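Local structure of thiol-activated cytolysin (Desulfobulbus propionicus, 6NAL) at residues Asn157-Met160 against Gly164-Ile167; Glu258-Gly263 against Ser285-Ser290; Lys262-Cys265 against Lys271-Ala274. The protein probably forms pores in target membranes as a cholesterol-dependent-cytolysin-like toxin of a Gram-negative bacterium. All coordinates share one frame; numbering follows the deposited sequence.

Contact 1: Asn157-Met160 against Gly164-Ile167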
ATOM      1  N   ASN A 157      16.060  14.801  15.065  1.00 45.67           N
ATOM      2  CA  ASN A 157      15.913  13.799  16.118  1.00 46.11           C
ATOM      3  C   ASN A 157      15.908  12.394  15.556  1.00 41.49           C
ATOM      4  O   ASN A 157      16.334  11.454  16.232  1.00 35.44           O
ATOM      5  CB  ASN A 157      14.640  14.017  16.931  1.00 43.36           C
ATOM      6  CG  ASN A 157      14.802  15.117  17.981  1.00 55.70           C
ATOM      7  OD1 ASN A 157      15.773  15.145  18.767  1.00 51.97           O
ATOM      8  ND2 ASN A 157      13.857  16.038  17.982  1.00 41.73           N
ATOM      9  N   GLU A 158      15.389  12.224  14.350  1.00 41.83           N
ATOM     10  CA  GLU A 158      15.488  10.926  13.724  1.00 45.32           C
ATOM     11  C   GLU A 158      16.942  10.647  13.426  1.00 43.57           C
ATOM     12  O   GLU A 158      17.391   9.514  13.573  1.00 37.13           O
ATOM     13  CB  GLU A 158      14.652  10.837  12.434  1.00 40.77           C
ATOM     14  CG  GLU A 158      14.277   9.354  12.080  1.00 44.84           C
ATOM     15  CD  GLU A 158      13.832   9.096  10.626  1.00 43.97           C
ATOM     16  OE1 GLU A 158      13.460  10.063   9.913  1.00 38.89           O
ATOM     17  OE2 GLU A 158      13.864   7.906  10.186  1.00 44.38           O
ATOM     18  N   LEU A 159      17.686  11.690  13.039  1.00 41.55           N
ATOM     19  CA  LEU A 159      19.108  11.568  12.766  1.00 42.54           C
ATOM     20  C   LEU A 159      19.843  11.093  13.996  1.00 39.82           C
ATOM     21  O   LEU A 159      20.549  10.084  13.954  1.00 47.08           O
ATOM     22  CB  LEU A 159      19.686  12.911  12.306  1.00 45.58           C
ATOM     23  CG  LEU A 159      20.926  12.819  11.416  1.00 52.32           C
ATOM     24  CD1 LEU A 159      21.135  13.948  10.450  1.00 45.77           C
ATOM     25  CD2 LEU A 159      22.165  12.759  12.318  1.00 60.23           C
HETATM   26  N   MSE A 160      19.676  11.784  15.107  1.00 45.90           N
HETATM   27  CA  MSE A 160      20.446  11.445  16.294  1.00 43.36           C
HETATM   28  C   MSE A 160      20.135  10.039  16.704  1.00 41.43           C
HETATM   29  O   MSE A 160      21.003   9.286  17.046  1.00 39.51           O
HETATM   30  CB  MSE A 160      20.163  12.390  17.437  1.00 53.40           C
HETATM   31  CG  MSE A 160      20.984  13.684  17.374  1.00 69.76           C
HETATM   32 SE   MSE A 160      20.072  15.078  18.433  0.71 92.23          SE
HETATM   33  CE  MSE A 160      19.937  14.149  20.115  1.00 64.16           C
ATOM     34  N   GLY A 164      23.274   7.798  16.126  1.00 51.76           N
ATOM     35  CA  GLY A 164      24.091   7.972  17.326  1.00 51.32           C
ATOM     36  C   GLY A 164      25.224   8.970  17.196  1.00 58.59           C
ATOM     37  O   GLY A 164      26.304   8.764  17.769  1.00 59.87           O
ATOM     38  N   CYS A 165      24.996  10.070  16.497  1.00 49.63           N
ATOM     39  CA  CYS A 165      26.083  10.986  16.203  1.00 59.24           C
ATOM     40  C   CYS A 165      25.906  12.309  16.946  1.00 61.94           C
ATOM     41  O   CYS A 165      24.888  12.563  17.607  1.00 59.25           O
ATOM     42  CB  CYS A 165      26.172  11.220  14.692  1.00 60.98           C
ATOM     43  SG  CYS A 165      24.698  12.037  14.030  1.00 66.34           S
ATOM     44  N   ASP A 166      26.939  13.150  16.816  1.00 58.82           N
ATOM     45  CA  ASP A 166      27.004  14.452  17.473  1.00 76.09           C
ATOM     46  C   ASP A 166      26.380  15.458  16.516  1.00 69.00           C
ATOM     47  O   ASP A 166      27.041  15.936  15.601  1.00 61.65           O
ATOM     48  CB  ASP A 166      28.448  14.819  17.817  1.00 71.33           C
ATOM     49  CG  ASP A 166      28.596  16.275  18.300  1.00 71.98           C
ATOM     50  OD1 ASP A 166      29.706  16.806  18.058  1.00 72.61           O
ATOM     51  OD2 ASP A 166      27.639  16.862  18.916  1.00 72.75           O
ATOM     52  N   ILE A 167      25.102  15.777  16.709  1.00 61.06           N
ATOM     53  CA  ILE A 167      24.420  16.640  15.754  1.00 71.45           C
ATOM     54  C   ILE A 167      25.186  17.937  15.562  1.00 73.47           C
ATOM     55  O   ILE A 167      25.298  18.460  14.444  1.00 73.64           O
ATOM     56  CB  ILE A 167      22.982  16.921  16.223  1.00 86.24           C
ATOM     57  CG1 ILE A 167      22.152  17.361  15.009  1.00 87.72           C
ATOM     58  CG2 ILE A 167      22.973  18.007  17.328  1.00 83.89           C
ATOM     59  CD1 ILE A 167      21.636  16.220  14.145  1.00 78.06           C
TER
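Gly164 N donates to Met160 O across 2.9 Å, the i to i+4 bond with which helix 156-163 finishes before the chain turns into helix 167-174. This tight turn between two consecutive helices belongs to the group of short helices between strands 147-152 and 187-202, which by analogy with other cholesterol-dependent cytolysins probably corresponds to the first transmembrane hairpin in its folded, soluble state. The bond is bent: its N-H...O angle is 133°, and the donor lies 33° from the carbonyl plane. Gly164 is the first residue to leave helical phi/psi; it takes a positive phi, a conformation that glycine adopts at little cost, and its own carbonyl is met by Asn335 ND2.

Beyond the turn, Ile167 folds back over the helix it has just left. Its CG1 lies opposite the backbone N (chi1 -159°), and a bend at chi2 then brings CD1 to the CD2 branch of Leu159 at 3.9 Å. The side chain of Met160, present as selenomethionine, runs across Ile167 at about a right angle, with CG 4.0 Å and SE 4.1 Å from Ile167 CB. A branched isoleucine fills such a corner well because its CB broadens the surface close to the backbone, while the long, unbranched methionine chain can lie across it. Leu159 and Cys165 add to this apolar layer, and both also touch Leu170 of helix 167-174; Phe24 touches Met160. The modelled approach of Leu159 CD2 to Cys165 SG is too short to be taken literally. Asp166, a short acidic residue suited to an N-cap, starts the next helix by accepting a weak hydrogen bond from Tyr169 N at its OD1.

Contact 2: Glu258-Gly263 against Ser285-Ser290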
ATOM      1  N   GLU A 258      15.140   7.772  -2.149  1.00 43.20           N
ATOM      2  CA  GLU A 258      15.552   6.518  -1.517  1.00 38.11           C
ATOM      3  C   GLU A 258      15.759   5.411  -2.547  1.00 49.27           C
ATOM      4  O   GLU A 258      16.727   4.647  -2.459  1.00 52.74           O
ATOM      5  CB  GLU A 258      14.518   6.115  -0.455  1.00 41.57           C
ATOM      6  CG  GLU A 258      14.761   4.752   0.218  1.00 47.78           C
ATOM      7  CD  GLU A 258      13.983   4.562   1.526  1.00 61.25           C
ATOM      8  OE1 GLU A 258      12.770   4.900   1.560  1.00 70.45           O
ATOM      9  OE2 GLU A 258      14.583   4.061   2.514  1.00 64.40           O
ATOM     10  N   THR A 259      14.869   5.303  -3.540  1.00 42.31           N
ATOM     11  CA  THR A 259      15.033   4.237  -4.519  1.00 47.89           C
ATOM     12  C   THR A 259      16.282   4.425  -5.377  1.00 40.38           C
ATOM     13  O   THR A 259      16.929   3.444  -5.745  1.00 40.23           O
ATOM     14  CB  THR A 259      13.806   4.149  -5.426  1.00 41.67           C
ATOM     15  OG1 THR A 259      12.650   3.950  -4.612  1.00 50.64           O
ATOM     16  CG2 THR A 259      13.972   2.980  -6.447  1.00 40.66           C
ATOM     17  N   THR A 260      16.558   5.658  -5.803  1.00 37.65           N
ATOM     18  CA  THR A 260      17.720   5.917  -6.643  1.00 47.55           C
ATOM     19  C   THR A 260      19.009   5.597  -5.890  1.00 51.73           C
ATOM     20  O   THR A 260      19.880   4.884  -6.403  1.00 47.56           O
ATOM     21  CB  THR A 260      17.684   7.379  -7.129  1.00 46.27           C
ATOM     22  OG1 THR A 260      16.384   7.671  -7.656  1.00 53.89           O
ATOM     23  CG2 THR A 260      18.690   7.574  -8.274  1.00 60.46           C
ATOM     24  N   ILE A 261      19.134   6.111  -4.662  1.00 44.84           N
ATOM     25  CA  ILE A 261      20.320   5.847  -3.861  1.00 42.78           C
ATOM     26  C   ILE A 261      20.422   4.370  -3.501  1.00 50.57           C
ATOM     27  O   ILE A 261      21.530   3.841  -3.327  1.00 50.90           O
ATOM     28  CB  ILE A 261      20.322   6.690  -2.565  1.00 42.52           C
ATOM     29  CG1 ILE A 261      20.217   8.175  -2.826  1.00 40.29           C
ATOM     30  CG2 ILE A 261      21.605   6.399  -1.716  1.00 42.76           C
ATOM     31  CD1 ILE A 261      21.153   8.609  -3.896  1.00 49.54           C
ATOM     32  N   LYS A 262      19.291   3.711  -3.235  1.00 47.64           N
ATOM     33  CA  LYS A 262      19.381   2.319  -2.790  1.00 54.40           C
ATOM     34  C   LYS A 262      19.861   1.416  -3.911  1.00 52.11           C
ATOM     35  O   LYS A 262      20.344   0.315  -3.646  1.00 56.44           O
ATOM     36  CB  LYS A 262      18.034   1.817  -2.252  1.00 51.74           C
ATOM     37  CG  LYS A 262      17.823   2.057  -0.758  1.00 53.24           C
ATOM     38  CD  LYS A 262      17.292   0.836  -0.028  1.00 61.09           C
ATOM     39  CE  LYS A 262      17.241   1.046   1.487  1.00 75.24           C
ATOM     40  NZ  LYS A 262      16.133   1.973   1.937  1.00 83.29           N
ATOM     41  N   GLY A 263      19.799   1.884  -5.142  1.00 42.93           N
ATOM     42  CA  GLY A 263      20.193   1.042  -6.243  1.00 60.99           C
ATOM     43  C   GLY A 263      21.570   1.387  -6.763  1.00 58.71           C
ATOM     44  O   GLY A 263      22.176   0.633  -7.533  1.00 59.37           O
ATOM     45  N   SER A 285      21.311  13.608 -11.619  1.00 67.13           N
ATOM     46  CA  SER A 285      21.762  14.985 -11.772  1.00 64.57           C
ATOM     47  C   SER A 285      21.099  15.902 -10.770  1.00 59.07           C
ATOM     48  O   SER A 285      21.586  17.006 -10.532  1.00 63.47           O
ATOM     49  CB  SER A 285      21.456  15.467 -13.187  1.00 68.74           C
ATOM     50  OG  SER A 285      20.056  15.398 -13.437  1.00 73.51           O
ATOM     51  N   GLN A 286      19.983  15.480 -10.200  1.00 67.83           N
ATOM     52  CA  GLN A 286      19.235  16.284  -9.255  1.00 61.53           C
ATOM     53  C   GLN A 286      19.636  16.011  -7.823  1.00 48.86           C
ATOM     54  O   GLN A 286      18.988  16.519  -6.913  1.00 53.27           O
ATOM     55  CB  GLN A 286      17.737  16.009  -9.417  1.00 65.46           C
ATOM     56  CG  GLN A 286      17.103  16.701 -10.621  1.00 78.63           C
ATOM     57  CD  GLN A 286      15.736  16.155 -10.939  1.00 76.60           C
ATOM     58  OE1 GLN A 286      15.606  15.367 -11.861  1.00 72.97           O
ATOM     59  NE2 GLN A 286      14.706  16.571 -10.187  1.00 77.95           N
ATOM     60  N   ILE A 287      20.652  15.186  -7.601  1.00 55.83           N
ATOM     61  CA  ILE A 287      21.071  14.789  -6.256  1.00 60.12           C
ATOM     62  C   ILE A 287      22.420  15.423  -5.940  1.00 46.63           C
ATOM     63  O   ILE A 287      23.427  15.142  -6.600  1.00 50.42           O
ATOM     64  CB  ILE A 287      21.114  13.257  -6.128  1.00 55.81           C
ATOM     65  CG1 ILE A 287      19.732  12.696  -6.507  1.00 47.91           C
ATOM     66  CG2 ILE A 287      21.477  12.839  -4.727  1.00 44.00           C
ATOM     67  CD1 ILE A 287      19.623  11.178  -6.474  1.00 49.15           C
ATOM     68  N   ASP A 288      22.429  16.265  -4.910  1.00 53.66           N
ATOM     69  CA  ASP A 288      23.640  16.892  -4.389  1.00 52.15           C
ATOM     70  C   ASP A 288      24.265  16.039  -3.281  1.00 60.81           C
ATOM     71  O   ASP A 288      23.590  15.696  -2.303  1.00 61.47           O
ATOM     72  CB  ASP A 288      23.336  18.279  -3.813  1.00 52.10           C
ATOM     73  CG  ASP A 288      22.957  19.313  -4.874  1.00 80.21           C
ATOM     74  OD1 ASP A 288      23.278  19.125  -6.076  1.00 89.66           O
ATOM     75  OD2 ASP A 288      22.331  20.332  -4.488  1.00 84.83           O
ATOM     76  N   VAL A 289      25.560  15.751  -3.400  1.00 55.79           N
ATOM     77  CA  VAL A 289      26.271  14.894  -2.454  1.00 53.36           C
ATOM     78  C   VAL A 289      27.180  15.742  -1.571  1.00 46.07           C
ATOM     79  O   VAL A 289      27.857  16.658  -2.047  1.00 47.57           O
ATOM     80  CB  VAL A 289      27.091  13.812  -3.182  1.00 45.82           C
ATOM     81  CG1 VAL A 289      27.651  12.822  -2.171  1.00 47.67           C
ATOM     82  CG2 VAL A 289      26.261  13.128  -4.247  1.00 52.91           C
ATOM     83  N   SER A 290      27.184  15.440  -0.282  1.00 45.25           N
ATOM     84  CA  SER A 290      28.081  16.053   0.681  1.00 43.25           C
ATOM     85  C   SER A 290      28.677  14.931   1.492  1.00 38.74           C
ATOM     86  O   SER A 290      28.004  13.947   1.751  1.00 37.43           O
ATOM     87  CB  SER A 290      27.374  17.005   1.589  1.00 39.37           C
ATOM     88  OG  SER A 290      26.982  18.118   0.826  1.00 59.75           O
TER
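Ile287 of strand 287-294 loses the most surface here, and it meets Ile261 and Thr260 of helix 254-264 with one atom, its terminal methyl. CG1 of Ile287 is anti to the carbonyl carbon and chi2 is extended (178°), so CD1 is carried well out from the strand towards the helix. There it rests 3.9 Å from Ile261 CD1 and 4.1 Å from Thr260 CG2. The backbones stay far apart, with 9.3 Å between the CA atoms of Ile261 and Ile287; the extended Ile287 side chain reaches into this gap, and the bent Ile261 meets it with its own terminal methyl.

Thr260 serves two purposes. Its methyl faces the apolar side, while its hydroxyl is occupied within the helix, bonded to Glu256 O, which allows threonine to sit in a buried place. Around these three residues the layer is continued by Phe248 of strand 232-250, which both isoleucines touch, by Tyr189 and Ile191 of strand 187-202, which touch Ile261, and by Leu280 and Leu284 beside Thr260. Lys262 NZ forms a salt bridge with Glu258 OE2 at 2.7 Å, one turn apart along the helix, and both of these side chains also touch Tyr189.

This is ordinary helix-on-sheet packing; the helices between strands 232-250 and 287-294 probably correspond to the folded second transmembrane hairpin of domain 3 in cholesterol-dependent cytolysins.

Contact 3: Lys262-Cys265 against Lys271-Ala274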
ATOM      1  N   LYS A 262      19.291   3.711  -3.235  1.00 47.64           N
ATOM      2  CA  LYS A 262      19.381   2.319  -2.790  1.00 54.40           C
ATOM      3  C   LYS A 262      19.861   1.416  -3.911  1.00 52.11           C
ATOM      4  O   LYS A 262      20.344   0.315  -3.646  1.00 56.44           O
ATOM      5  CB  LYS A 262      18.034   1.817  -2.252  1.00 51.74           C
ATOM      6  CG  LYS A 262      17.823   2.057  -0.758  1.00 53.24           C
ATOM      7  CD  LYS A 262      17.292   0.836  -0.028  1.00 61.09           C
ATOM      8  CE  LYS A 262      17.241   1.046   1.487  1.00 75.24           C
ATOM      9  NZ  LYS A 262      16.133   1.973   1.937  1.00 83.29           N
ATOM     10  N   GLY A 263      19.799   1.884  -5.142  1.00 42.93           N
ATOM     11  CA  GLY A 263      20.193   1.042  -6.243  1.00 60.99           C
ATOM     12  C   GLY A 263      21.570   1.387  -6.763  1.00 58.71           C
ATOM     13  O   GLY A 263      22.176   0.633  -7.533  1.00 59.37           O
ATOM     14  N   THR A 264      22.074   2.543  -6.360  1.00 55.15           N
ATOM     15  CA  THR A 264      23.395   2.964  -6.789  1.00 57.69           C
ATOM     16  C   THR A 264      24.399   3.025  -5.651  1.00 54.09           C
ATOM     17  O   THR A 264      25.594   3.194  -5.930  1.00 56.64           O
ATOM     18  CB  THR A 264      23.354   4.336  -7.494  1.00 62.08           C
ATOM     19  OG1 THR A 264      22.969   5.353  -6.570  1.00 69.38           O
ATOM     20  CG2 THR A 264      22.369   4.342  -8.654  1.00 62.11           C
ATOM     21  N   CYS A 265      23.960   2.876  -4.386  1.00 54.82           N
ATOM     22  CA  CYS A 265      24.866   2.912  -3.242  1.00 50.66           C
ATOM     23  C   CYS A 265      24.500   1.848  -2.222  1.00 51.87           C
ATOM     24  O   CYS A 265      23.332   1.495  -2.055  1.00 66.86           O
ATOM     25  CB  CYS A 265      24.885   4.289  -2.541  1.00 56.59           C
ATOM     26  SG  CYS A 265      26.215   4.485  -1.264  1.00 93.10           S
ATOM     27  N   LYS A 271      28.206   1.918  -6.989  1.00 59.09           N
ATOM     28  CA  LYS A 271      28.290   1.160  -8.242  1.00 67.93           C
ATOM     29  C   LYS A 271      27.243   1.811  -9.149  1.00 69.26           C
ATOM     30  O   LYS A 271      26.089   1.366  -9.256  1.00 72.68           O
ATOM     31  CB  LYS A 271      28.014  -0.312  -7.947  1.00 78.46           C
ATOM     32  CG  LYS A 271      27.949  -1.172  -9.183  1.00 88.56           C
ATOM     33  CD  LYS A 271      27.177  -2.498  -8.964  1.00 92.58           C
ATOM     34  CE  LYS A 271      25.651  -2.246  -8.762  1.00 94.00           C
ATOM     35  NZ  LYS A 271      24.878  -2.353  -9.993  1.00 74.79           N
ATOM     36  N   ILE A 272      27.631   2.915  -9.767  1.00 64.28           N
ATOM     37  CA  ILE A 272      26.791   3.606 -10.725  1.00 72.75           C
ATOM     38  C   ILE A 272      27.521   3.553 -12.043  1.00 80.24           C
ATOM     39  O   ILE A 272      28.669   3.999 -12.133  1.00 79.77           O
ATOM     40  CB  ILE A 272      26.518   5.052 -10.329  1.00 68.61           C
ATOM     41  CG1 ILE A 272      25.651   5.699 -11.400  1.00 73.65           C
ATOM     42  CG2 ILE A 272      27.820   5.795 -10.224  1.00 78.97           C
ATOM     43  CD1 ILE A 272      25.234   7.100 -11.033  1.00 85.07           C
ATOM     44  N   ASP A 273      26.872   3.008 -13.060  1.00 85.92           N
ATOM     45  CA  ASP A 273      27.567   2.745 -14.308  1.00 93.33           C
ATOM     46  C   ASP A 273      26.710   3.146 -15.504  1.00105.84           C
ATOM     47  O   ASP A 273      25.493   3.345 -15.407  1.00107.33           O
ATOM     48  CB  ASP A 273      27.988   1.267 -14.409  1.00104.08           C
ATOM     49  CG  ASP A 273      29.000   1.021 -15.527  1.00102.23           C
ATOM     50  OD1 ASP A 273      29.763   1.955 -15.873  1.00 97.30           O
ATOM     51  OD2 ASP A 273      29.021  -0.098 -16.077  1.00 95.27           O
ATOM     52  N   ALA A 274      27.386   3.232 -16.652  1.00107.14           N
ATOM     53  CA  ALA A 274      26.893   4.023 -17.778  1.00111.17           C
ATOM     54  C   ALA A 274      25.741   3.332 -18.497  1.00109.14           C
ATOM     55  O   ALA A 274      24.577   3.714 -18.351  1.00108.36           O
ATOM     56  CB  ALA A 274      28.044   4.307 -18.755  1.00 90.15           C
TER
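Thr264 and Ile272 meet through their branched beta carbons, and their first torsions set what each presents. In Thr264 chi1 is 66°, which places OG1 between the backbone N and the carbonyl carbon, where it bonds back to Thr260 O in the preceding helical turn. Ile272 holds CG1 trans to its backbone N (chi1 179°), and the branch point itself remains its nearest approach to the threonine. The two CB atoms are 4.3 Å apart, a loose approach.

The polar link is made by the backbone. Lys271 N donates to Thr264 O over 3.1 Å, a weak bond with an N-H...O angle of 133°. It joins the frayed end of helix 254-264 to the chain that follows the short strand 269-270, and closes the short excursion through residues 265-270. Threonine suits this helix end because its hydroxyl can occupy a carbonyl of the last turn. Lys271 is exposed yet still loses surface against Gly263 and Thr264; its side chain comes about 5 Å from a tetraethylene glycol molecule, probably from the crystallisation liquor.

With one weak bond and no close apolar packing, the chemistry implies a modest hold between these two segments.

How the contacts relate
Contacts 2 and 3 both draw on helix 254-264 and share Lys262 and Gly263; their centres are 9 Å apart. Contact 2 seats the middle of that helix against the sheet, whereas contact 3 engages its last residues with the loop leading to helix 279-284, nearer the surface. Contact 1 lies in a separate group of helices, its centre about 21 Å from that of contact 2 and 26 Å from that of contact 3, with nearest atoms about 9 and 10 Å away. The two groups probably correspond to the two hairpins that such toxins unfurl into membrane-spanning strands.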